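Local coordinates for choline/ethanolamine kinase family protein (Mesorhizobium loti, PDB 3DXQ), which probably phosphorylates ethanolamine, choline or a related small alcohol, as a member of a phosphotransferase family with a protein-kinase-like fold, at residues A[209-212]-A[213-217]; A[216-220]-A[221-225]; A[127-130]-A[131-134]. All coordinates share one frame; numbering follows the deposited sequence.

Contact 1: A[209-212]-A[213-217]; sequences LGDL and SVEGK
Asp211 and Glu215 sit one turn apart on the last turns of helix 206-215, in the helical lobe of a protein-kinase-like fold, and they illustrate how one short helix can be packed in on most sides and still reach solvent at its end. The backbone is a regular i to i+4 ladder: Ser213 N to Leu209 O (3.1 Å), Val214 N to Gly210 O, Glu215 N to Asp211 O (2.9 Å) and Gly216 N to Leu212 O (2.7 Å). On the buried sides, Leu212 packs against Ala110 and Phe114 of helix 106-118, and Ser213 touches Lys247 of helix 237-263. Val214 reaches back along the helix, its CG2 lying 3.6 Å from Gly210 O, while its side chain also touches Lys247 and Asp251 of helix 237-263 and Arg278 and Arg281 of helix 271-287. Asp211 is likewise buried, against Cys250 and Pro180. The looser side belongs to Glu215, which is partly exposed, and to exposed Lys217, the first residue to leave helical phi/psi, with positive phi (52°). The side chains of Asp211 and Glu215 run alongside each other, their carboxylate planes 25° apart. Glu215 bends at chi2 (-71°), which carries its OE2 to a salt bridge with Arg278, and that bond probably eases the repulsion between the two carboxylates. Glu215 touches Leu181, which with Pro180 lies in a loop that by sequence resembles the catalytic loop of this clan. Asp211 OD1 is 3.2 Å from Glu215 CG but 4.1 Å from Glu215 OE2.

Contact 2: A[216-220]-A[221-225]; sequences GKFNA and NQDEE
Asn219 and Gln222 form a capping box at the start of helix 220-231, a reciprocal exchange between side chain and backbone. Hydrogen bonds come first. Gln222 N donates to Asn219 OD1 at 3.0 Å, almost in line with the side-chain carbonyl. In return Asn219 N donates to Gln222 OE1 at 2.9 Å, the donor tilted 22° from the amide plane. Asn219 makes this possible by setting CG between its backbone N and carbonyl carbon (chi1 57°), so that OD1 turns back over the first helical turn. The ordinary helix ladder then takes over, with Asp223 N bonding to Asn219 O and Glu224 N to Ala220 O.

The second kind is an amide laid over a ring. The Gln222 amide lies over one face of the Phe218 ring, the planes 22° apart and NE2 offset toward the rim; NE2 also makes a weak hydrogen bond to Phe100 O, and Phe100 meets Phe218 edge-to-face.

Acidic side chains look outward: Asp223, which also has Ser213 as a partner, forms a salt bridge with Lys247 through OD2, and Glu224 one with Arg240. Asp223 OD1 also comes near the plane of the Phe218 ring at its edge, 3.6 Å from CD2.

Contact 3: A[127-130]-A[131-134]; sequences RFEL and FAMI
Leu130 is the apolar centre of the first turn of helix 130-141, touching Ile134 one turn on and Phe131 next to it. Its CD1 meets Ile134 CD1 at 3.6 Å, the two side chains lying alongside each other and pointing the same way. Toward Phe131 a different surface is used: Leu130 CG stands over one face of the ring, 4.2 Å from the Phe131 centroid and 15° off the normal, a CH-pi contact, and the CD2 branch reaches Phe131 CE2. Leu130 can serve both partners because CG is anti to its backbone N (chi1 172°), so that its branches are spread between Ile134 and the aromatic ring.

Further out, Met133, present as selenomethionine, extends back along the incoming chain. Its SE lies 5.3 Å from the centroid of the Phe128 ring and 31° off the normal, an oblique Met-aromatic contact, while Met133 CE approaches Phe128 CE1 at 4.3 Å.

The polar edge is the helix start, with Glu129 at the N-cap position. Met133 N donates to Glu129 O at 3.2 Å, and Ile134 N follows to Leu130 O at 3.1 Å. On the exposed side, Glu129 contributes its CB, which meets Ala132 CB at 3.5 Å.

Around this turn the fold closes from several directions. Leu130 rests on Tyr246 and Met249, Phe131 on Met249, and Met133 on Leu253, all of helix 237-263, and Arg163 and Leu166 of helix 152-167 pack on Phe131. The incoming loop is tied by backbone hydrogen bonds between Phe128 and Met202 to strand 201-203, with the Phe128 ring meeting Trp207 of helix 206-215.

How the contacts relate
Contacts 1 and 2 are successive: they share Gly216 and Lys217, and their centres lie about 8 Å apart. They are stitched together across the turn between the helices by two probable hydrogen bonds, Ser213 OG to Asp223 OD1 at 2.6 Å and Phe218 N to Ser213 O at 3.0 Å. Contact 3 stands apart, its centre about 18 Å from that of contact 1 and about 26 Å from that of contact 2; its nearest atoms come within about 7 Å of contact 1 without touching. Helix 237-263 is common ground for all three. Phe128 of contact 3 touches Cys178, close in sequence to Pro180 and Leu181 beside contact 1, so both probably border the catalytic loop.

Contact 1: A[209-212]-A[213-217]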
loop_
_atom_site.group_PDB
_atom_site.type_symbol
_atom_site.label_atom_id
_atom_site.label_comp_id
_atom_site.label_asym_id
_atom_site.label_seq_id
_atom_site.Cartn_x
_atom_site.Cartn_y
_atom_site.Cartn_z
ATOM N N LEU A 209 -6.166 6.170 -0.407
ATOM C CA LEU A 209 -6.653 6.769 0.851
ATOM C C LEU A 209 -7.288 5.714 1.736
ATOM O O LEU A 209 -6.996 5.647 2.932
ATOM C CB LEU A 209 -7.623 7.938 0.613
ATOM C CG LEU A 209 -6.916 9.266 0.273
ATOM C CD1 LEU A 209 -6.116 9.217 -1.040
ATOM C CD2 LEU A 209 -7.881 10.439 0.213
ATOM N N GLY A 210 -8.122 4.865 1.148
ATOM C CA GLY A 210 -8.790 3.820 1.943
ATOM C C GLY A 210 -7.801 2.816 2.515
ATOM O O GLY A 210 -7.928 2.366 3.665
ATOM N N ASP A 211 -6.803 2.474 1.706
ATOM C CA ASP A 211 -5.812 1.483 2.100
ATOM C C ASP A 211 -4.966 1.984 3.262
ATOM O O ASP A 211 -4.785 1.279 4.255
ATOM C CB ASP A 211 -4.926 1.131 0.917
ATOM C CG ASP A 211 -4.123 -0.159 1.129
ATOM O OD1 ASP A 211 -3.341 -0.284 2.081
ATOM O OD2 ASP A 211 -4.234 -1.045 0.277
ATOM N N LEU A 212 -4.465 3.203 3.149
ATOM C CA LEU A 212 -3.689 3.791 4.229
ATOM C C LEU A 212 -4.498 3.835 5.503
ATOM O O LEU A 212 -3.996 3.474 6.562
ATOM C CB LEU A 212 -3.251 5.204 3.855
ATOM C CG LEU A 212 -2.558 6.025 4.926
ATOM C CD1 LEU A 212 -1.496 5.160 5.625
ATOM C CD2 LEU A 212 -1.936 7.295 4.288
ATOM N N SER A 213 -5.751 4.272 5.406
ATOM C CA SER A 213 -6.615 4.378 6.581
ATOM C C SER A 213 -6.736 3.065 7.332
ATOM O O SER A 213 -6.567 3.041 8.557
ATOM C CB SER A 213 -8.014 4.852 6.184
ATOM O OG SER A 213 -8.819 5.088 7.323
ATOM N N VAL A 214 -7.019 1.978 6.604
ATOM C CA VAL A 214 -7.157 0.652 7.226
ATOM C C VAL A 214 -5.823 0.131 7.764
ATOM O O VAL A 214 -5.789 -0.547 8.809
ATOM C CB VAL A 214 -7.746 -0.383 6.261
ATOM C CG1 VAL A 214 -7.638 -1.771 6.826
ATOM C CG2 VAL A 214 -9.159 -0.075 6.011
ATOM N N GLU A 215 -4.736 0.448 7.063
ATOM C CA GLU A 215 -3.407 -0.014 7.464
ATOM C C GLU A 215 -2.906 0.774 8.664
ATOM O O GLU A 215 -2.211 0.235 9.531
ATOM C CB GLU A 215 -2.409 0.105 6.310
ATOM C CG GLU A 215 -2.605 -0.880 5.123
ATOM C CD GLU A 215 -2.255 -2.318 5.456
ATOM O OE1 GLU A 215 -1.371 -2.531 6.307
ATOM O OE2 GLU A 215 -2.864 -3.239 4.861
ATOM N N GLY A 216 -3.266 2.052 8.732
ATOM C CA GLY A 216 -2.863 2.906 9.866
ATOM C C GLY A 216 -3.795 2.910 11.066
ATOM O O GLY A 216 -3.534 3.610 12.048
ATOM N N LYS A 217 -4.878 2.137 10.980
ATOM C CA LYS A 217 -5.909 2.109 12.020
ATOM C C LYS A 217 -6.347 3.534 12.317
ATOM O O LYS A 217 -6.387 3.957 13.467
ATOM C CB LYS A 217 -5.400 1.429 13.293
ATOM C CG LYS A 217 -4.659 0.118 13.062
ATOM C CD LYS A 217 -4.545 -0.717 14.339
ATOM C CE LYS A 217 -3.620 -1.922 14.134
ATOM N NZ LYS A 217 -3.659 -2.904 15.266
#

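Contact 2: A[216-220]-A[221-225]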
loop_
_atom_site.group_PDB
_atom_site.type_symbol
_atom_site.label_atom_id
_atom_site.label_comp_id
_atom_site.label_asym_id
_atom_site.label_seq_id
_atom_site.Cartn_x
_atom_site.Cartn_y
_atom_site.Cartn_z
ATOM N N GLY A 216 -3.266 2.052 8.732
ATOM C CA GLY A 216 -2.863 2.906 9.866
ATOM C C GLY A 216 -3.795 2.910 11.066
ATOM O O GLY A 216 -3.534 3.610 12.048
ATOM N N LYS A 217 -4.878 2.137 10.980
ATOM C CA LYS A 217 -5.909 2.109 12.020
ATOM C C LYS A 217 -6.347 3.534 12.317
ATOM O O LYS A 217 -6.387 3.957 13.467
ATOM C CB LYS A 217 -5.400 1.429 13.293
ATOM C CG LYS A 217 -4.659 0.118 13.062
ATOM C CD LYS A 217 -4.545 -0.717 14.339
ATOM C CE LYS A 217 -3.620 -1.922 14.134
ATOM N NZ LYS A 217 -3.659 -2.904 15.266
ATOM N N PHE A 218 -6.661 4.272 11.258
ATOM C CA PHE A 218 -7.036 5.675 11.376
ATOM C C PHE A 218 -8.389 5.825 11.987
ATOM O O PHE A 218 -9.307 5.110 11.624
ATOM C CB PHE A 218 -7.083 6.333 10.000
ATOM C CG PHE A 218 -5.764 6.814 9.505
ATOM C CD1 PHE A 218 -4.578 6.209 9.903
ATOM C CD2 PHE A 218 -5.713 7.837 8.561
ATOM C CE1 PHE A 218 -3.362 6.665 9.427
ATOM C CE2 PHE A 218 -4.494 8.292 8.073
ATOM C CZ PHE A 218 -3.320 7.710 8.501
ATOM N N ASN A 219 -8.529 6.759 12.908
ATOM C CA ASN A 219 -9.855 7.025 13.474
ATOM C C ASN A 219 -10.526 8.066 12.575
ATOM O O ASN A 219 -9.906 8.575 11.652
ATOM C CB ASN A 219 -9.780 7.472 14.946
ATOM C CG ASN A 219 -8.928 8.699 15.137
ATOM O OD1 ASN A 219 -8.795 9.543 14.236
ATOM N ND2 ASN A 219 -8.324 8.802 16.296
ATOM N N ALA A 220 -11.794 8.359 12.860
ATOM C CA ALA A 220 -12.582 9.316 12.081
ATOM C C ALA A 220 -11.850 10.629 11.858
ATOM O O ALA A 220 -11.881 11.176 10.757
ATOM C CB ALA A 220 -13.900 9.580 12.764
ATOM N N ASN A 221 -11.219 11.136 12.909
ATOM C CA ASN A 221 -10.511 12.410 12.856
ATOM C C ASN A 221 -9.354 12.398 11.866
ATOM O O ASN A 221 -9.190 13.324 11.097
ATOM C CB ASN A 221 -10.004 12.786 14.252
ATOM C CG ASN A 221 -11.128 13.080 15.194
ATOM O OD1 ASN A 221 -11.190 12.548 16.311
ATOM N ND2 ASN A 221 -12.069 13.895 14.734
ATOM N N GLN A 222 -8.570 11.326 11.895
ATOM C CA GLN A 222 -7.440 11.178 11.010
ATOM C C GLN A 222 -7.901 11.119 9.558
ATOM O O GLN A 222 -7.275 11.733 8.663
ATOM C CB GLN A 222 -6.646 9.925 11.381
ATOM C CG GLN A 222 -5.871 10.060 12.687
ATOM C CD GLN A 222 -5.187 8.782 13.094
ATOM O OE1 GLN A 222 -5.842 7.804 13.493
ATOM N NE2 GLN A 222 -3.871 8.797 13.068
ATOM N N ASP A 223 -8.998 10.395 9.331
ATOM C CA ASP A 223 -9.595 10.319 8.000
ATOM C C ASP A 223 -10.002 11.690 7.487
ATOM O O ASP A 223 -9.759 11.994 6.322
ATOM C CB ASP A 223 -10.799 9.379 7.988
ATOM C CG ASP A 223 -10.403 7.921 8.006
ATOM O OD1 ASP A 223 -9.199 7.605 7.916
ATOM O OD2 ASP A 223 -11.309 7.083 8.095
ATOM N N GLU A 224 -10.606 12.525 8.330
ATOM C CA GLU A 224 -10.962 13.878 7.905
ATOM C C GLU A 224 -9.704 14.661 7.572
ATOM O O GLU A 224 -9.630 15.337 6.570
ATOM C CB GLU A 224 -11.733 14.639 8.990
ATOM C CG GLU A 224 -13.115 14.078 9.281
ATOM C CD GLU A 224 -13.938 13.875 8.004
ATOM O OE1 GLU A 224 -14.092 14.852 7.216
ATOM O OE2 GLU A 224 -14.406 12.723 7.796
ATOM N N GLU A 225 -8.719 14.583 8.445
ATOM C CA GLU A 225 -7.486 15.298 8.221
ATOM C C GLU A 225 -6.831 14.846 6.903
ATOM O O GLU A 225 -6.331 15.681 6.157
ATOM C CB GLU A 225 -6.535 15.124 9.410
ATOM C CG GLU A 225 -5.371 16.084 9.362
ATOM C CD GLU A 225 -4.259 15.679 10.283
ATOM O OE1 GLU A 225 -4.527 15.381 11.457
ATOM O OE2 GLU A 225 -3.109 15.663 9.818
#

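Contact 3: A[127-130]-A[131-134]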
loop_
_atom_site.group_PDB
_atom_site.type_symbol
_atom_site.label_atom_id
_atom_site.label_comp_id
_atom_site.label_asym_id
_atom_site.label_seq_id
_atom_site.Cartn_x
_atom_site.Cartn_y
_atom_site.Cartn_z
ATOM N N ARG A 127 -2.840 -1.777 -14.899
ATOM C CA ARG A 127 -4.114 -1.362 -14.356
ATOM C C ARG A 127 -4.342 -2.187 -13.096
ATOM O O ARG A 127 -4.127 -3.392 -13.103
ATOM C CB ARG A 127 -5.204 -1.626 -15.407
ATOM C CG ARG A 127 -6.643 -1.407 -14.973
ATOM C CD ARG A 127 -7.004 0.062 -14.902
ATOM N NE ARG A 127 -8.411 0.265 -14.525
ATOM C CZ ARG A 127 -8.881 0.360 -13.273
ATOM N NH1 ARG A 127 -8.077 0.267 -12.212
ATOM N NH2 ARG A 127 -10.183 0.551 -13.077
ATOM N N PHE A 128 -4.756 -1.542 -12.011
ATOM C CA PHE A 128 -5.051 -2.246 -10.768
ATOM C C PHE A 128 -6.418 -2.892 -10.929
ATOM O O PHE A 128 -7.387 -2.216 -11.237
ATOM C CB PHE A 128 -5.028 -1.278 -9.588
ATOM C CG PHE A 128 -5.180 -1.949 -8.249
ATOM C CD1 PHE A 128 -4.085 -2.525 -7.614
ATOM C CD2 PHE A 128 -6.428 -2.019 -7.625
ATOM C CE1 PHE A 128 -4.226 -3.157 -6.385
ATOM C CE2 PHE A 128 -6.571 -2.638 -6.394
ATOM C CZ PHE A 128 -5.467 -3.206 -5.774
ATOM N N GLU A 129 -6.487 -4.205 -10.744
ATOM C CA GLU A 129 -7.734 -4.961 -10.959
ATOM C C GLU A 129 -8.220 -5.541 -9.636
ATOM O O GLU A 129 -7.922 -6.692 -9.305
ATOM C CB GLU A 129 -7.505 -6.089 -11.983
ATOM C CG GLU A 129 -7.105 -5.612 -13.403
ATOM C CD GLU A 129 -8.265 -5.036 -14.186
ATOM O OE1 GLU A 129 -9.420 -5.280 -13.780
ATOM O OE2 GLU A 129 -8.028 -4.356 -15.206
ATOM N N LEU A 130 -8.976 -4.735 -8.891
ATOM C CA LEU A 130 -9.430 -5.117 -7.558
ATOM C C LEU A 130 -10.300 -6.387 -7.554
ATOM O O LEU A 130 -9.991 -7.357 -6.852
ATOM C CB LEU A 130 -10.167 -3.957 -6.904
ATOM C CG LEU A 130 -10.876 -4.236 -5.567
ATOM C CD1 LEU A 130 -9.965 -4.966 -4.567
ATOM C CD2 LEU A 130 -11.376 -2.921 -4.982
ATOM N N PHE A 131 -11.357 -6.387 -8.359
ATOM C CA PHE A 131 -12.286 -7.506 -8.379
ATOM C C PHE A 131 -11.837 -8.681 -9.210
ATOM O O PHE A 131 -12.332 -9.801 -9.014
ATOM C CB PHE A 131 -13.660 -7.029 -8.812
ATOM C CG PHE A 131 -14.251 -6.082 -7.844
ATOM C CD1 PHE A 131 -14.831 -6.559 -6.678
ATOM C CD2 PHE A 131 -14.152 -4.718 -8.039
ATOM C CE1 PHE A 131 -15.342 -5.698 -5.738
ATOM C CE2 PHE A 131 -14.677 -3.836 -7.095
ATOM C CZ PHE A 131 -15.270 -4.330 -5.938
ATOM N N ALA A 132 -10.910 -8.446 -10.138
ATOM C CA ALA A 132 -10.313 -9.561 -10.869
ATOM C C ALA A 132 -9.571 -10.404 -9.831
ATOM O O ALA A 132 -9.835 -11.612 -9.673
ATOM C CB ALA A 132 -9.368 -9.065 -11.935
HETATM N N MSE A 133 -8.690 -9.741 -9.083
HETATM C CA MSE A 133 -7.928 -10.420 -8.036
HETATM C C MSE A 133 -8.826 -11.127 -7.017
HETATM O O MSE A 133 -8.550 -12.263 -6.638
HETATM C CB MSE A 133 -6.992 -9.451 -7.326
HETATM C CG MSE A 133 -5.845 -9.019 -8.198
HETATM SE SE MSE A 133 -4.645 -7.801 -7.276
HETATM C CE MSE A 133 -3.961 -6.672 -8.904
ATOM N N ILE A 134 -9.892 -10.460 -6.589
ATOM C CA ILE A 134 -10.811 -11.034 -5.603
ATOM C C ILE A 134 -11.450 -12.321 -6.107
ATOM O O ILE A 134 -11.442 -13.322 -5.410
ATOM C CB ILE A 134 -11.903 -10.023 -5.186
ATOM C CG1 ILE A 134 -11.296 -8.972 -4.258
ATOM C CG2 ILE A 134 -13.049 -10.713 -4.453
ATOM C CD1 ILE A 134 -12.178 -7.789 -4.016
#